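Local structure of cellulose-binding protein (Saccharophagus degradans, 2YHG) at residues I82-A85 against Y86-A89. The protein probably binds cellulose and may hydrolyse glycosidic bonds, this C-terminal portion carrying a nucleoside hydrolase-like domain that holds calcium. Sequence-based numbering, arbitrary orientation.
Sequences ILNA and YSQA
Y86 N bonds to I82 O at 2.9 Å and S87 N to L83 O at 2.9 Å, two successive i to i+4 bonds of one continuous alpha-helix. A89 N reaches A85 O at 3.1 Å, continuing the pattern. Between them the bond from Q88 N to N84 O is weak, at 3.3 Å, and Q88 N also makes a weak bond to A85 O.

The carbonyl of N84 gathers side chains as well. In one of two conformers of S87, OG donates to N84 O at 2.7 Å, tilted 21° from the carbonyl plane; there a chi1 of 77° places OG between its own backbone N and carbonyl carbon and turns it back toward the preceding turn. Q88 NE2 adds a weak bond to the same oxygen, so in this conformer N84 O faces three donors, S87 OG by a short bond and Q88 N and NE2 by weak ones. On the exposed face the N84 and Q88 side chains cross at a slant, their amide planes 56° apart; N84 ND2 and Q88 NE2, 3.4 Å apart, are both donors and do not bond.

Within the nucleoside hydrolase-like domain, helix 77-93 follows strand 58-64 of the parallel sheet. I82 and Y86 pack on L51 of helix 42-52, while Y86 OH bonds to P101 O. L83 meets L106 and D107 of helix 103-108, and A85 and A89 rest on L230 of helix 228-232.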
ATOM      1  N   ILE A  82      15.692  12.187  -6.344  1.00  8.87           N
ATOM      2  CA  ILE A  82      14.780  12.134  -5.228  1.00  8.46           C
ATOM      3  C   ILE A  82      15.498  11.584  -3.978  1.00  9.32           C
ATOM      4  O   ILE A  82      15.284  12.116  -2.887  1.00  9.86           O
ATOM      5  CB  ILE A  82      13.516  11.346  -5.592  1.00  8.63           C
ATOM      6  CG1 ILE A  82      12.678  12.123  -6.616  1.00  8.86           C
ATOM      7  CG2 ILE A  82      12.709  11.015  -4.348  1.00 10.27           C
ATOM      8  CD1 ILE A  82      11.642  11.334  -7.334  1.00  9.63           C
ATOM      9  N   LEU A  83      16.335  10.572  -4.126  1.00  9.57           N
ATOM     10  CA  LEU A  83      17.094  10.047  -2.995  1.00 10.06           C
ATOM     11  C   LEU A  83      18.128  11.031  -2.473  1.00 10.61           C
ATOM     12  O   LEU A  83      18.389  11.053  -1.272  1.00 11.85           O
ATOM     13  CB  LEU A  83      17.726   8.710  -3.337  1.00 10.36           C
ATOM     14  CG  LEU A  83      16.766   7.529  -3.505  1.00 11.00           C
ATOM     15  CD1 LEU A  83      17.559   6.257  -3.763  1.00 12.57           C
ATOM     16  CD2 LEU A  83      15.871   7.362  -2.299  1.00 13.31           C
ATOM     17  N   ASN A  84      18.653  11.910  -3.328  1.00 10.91           N
ATOM     18  CA  ASN A  84      19.542  12.968  -2.830  1.00 12.06           C
ATOM     19  C   ASN A  84      18.762  13.905  -1.927  1.00 12.05           C
ATOM     20  O   ASN A  84      19.237  14.300  -0.861  1.00 13.75           O
ATOM     21  CB  ASN A  84      20.160  13.711  -4.012  1.00 13.76           C
ATOM     22  CG  ASN A  84      21.110  14.770  -3.595  1.00 17.82           C
ATOM     23  OD1 ASN A  84      22.082  14.513  -2.886  0.50 18.25           O
ATOM     24  ND2 ASN A  84      20.805  15.997  -3.971  0.50 18.48           N
ATOM     25  N   ALA A  85      17.540  14.259  -2.313  1.00 10.97           N
ATOM     26  CA  ALA A  85      16.660  15.058  -1.456  1.00 10.52           C
ATOM     27  C   ALA A  85      16.332  14.325  -0.163  1.00 11.30           C
ATOM     28  O   ALA A  85      16.341  14.919   0.926  1.00 12.09           O
ATOM     29  CB  ALA A  85      15.378  15.446  -2.190  1.00 11.59           C
ATOM     30  N   TYR A  86      16.058  13.025  -0.254  1.00 10.93           N
ATOM     31  CA  TYR A  86      15.801  12.246   0.951  1.00 10.28           C
ATOM     32  C   TYR A  86      16.980  12.314   1.918  1.00 11.61           C
ATOM     33  O   TYR A  86      16.774  12.467   3.128  1.00 12.17           O
ATOM     34  CB  TYR A  86      15.478  10.797   0.614  1.00 11.21           C
ATOM     35  CG  TYR A  86      15.237   9.937   1.833  1.00 10.87           C
ATOM     36  CD1 TYR A  86      14.005   9.910   2.451  1.00 10.36           C
ATOM     37  CD2 TYR A  86      16.244   9.128   2.349  1.00 12.19           C
ATOM     38  CE1 TYR A  86      13.766   9.080   3.549  1.00 11.04           C
ATOM     39  CE2 TYR A  86      16.031   8.320   3.475  1.00 12.40           C
ATOM     40  CZ  TYR A  86      14.777   8.286   4.043  1.00 11.28           C
ATOM     41  OH  TYR A  86      14.504   7.443   5.082  1.00 12.37           O
ATOM     42  N   SER A  87      18.186  12.239   1.389  1.00 11.97           N
ATOM     43  CA  SER A  87      19.344  12.285   2.258  0.50 12.81           C
ATOM     44  C   SER A  87      19.423  13.617   3.014  1.00 13.93           C
ATOM     45  O   SER A  87      19.904  13.676   4.155  1.00 13.96           O
ATOM     46  CB  SER A  87      20.627  11.998   1.488  0.50 11.97           C
ATOM     47  OG  SER A  87      21.046  13.118   0.725  0.50 13.52           O
ATOM     48  N   GLN A  88      18.938  14.695   2.417  1.00 12.80           N
ATOM     49  CA  GLN A  88      18.899  15.981   3.105  1.00 12.44           C
ATOM     50  C   GLN A  88      17.805  16.055   4.171  1.00 13.70           C
ATOM     51  O   GLN A  88      17.985  16.724   5.181  1.00 14.56           O
ATOM     52  CB  GLN A  88      18.719  17.109   2.091  1.00 14.01           C
ATOM     53  CG  GLN A  88      19.852  17.210   1.091  1.00 16.24           C
ATOM     54  CD  GLN A  88      19.543  18.161  -0.049  1.00 20.92           C
ATOM     55  OE1 GLN A  88      19.152  19.309   0.185  1.00 23.06           O
ATOM     56  NE2 GLN A  88      19.495  17.632  -1.258  1.00 27.27           N
ATOM     57  N   ALA A  89      16.698  15.344   3.952  1.00 12.30           N
ATOM     58  CA  ALA A  89      15.557  15.328   4.878  1.00 12.08           C
ATOM     59  C   ALA A  89      15.741  14.316   6.017  1.00 11.83           C
ATOM     60  O   ALA A  89      15.133  14.435   7.078  1.00 12.71           O
ATOM     61  CB  ALA A  89      14.268  15.018   4.125  1.00 12.32           C
TER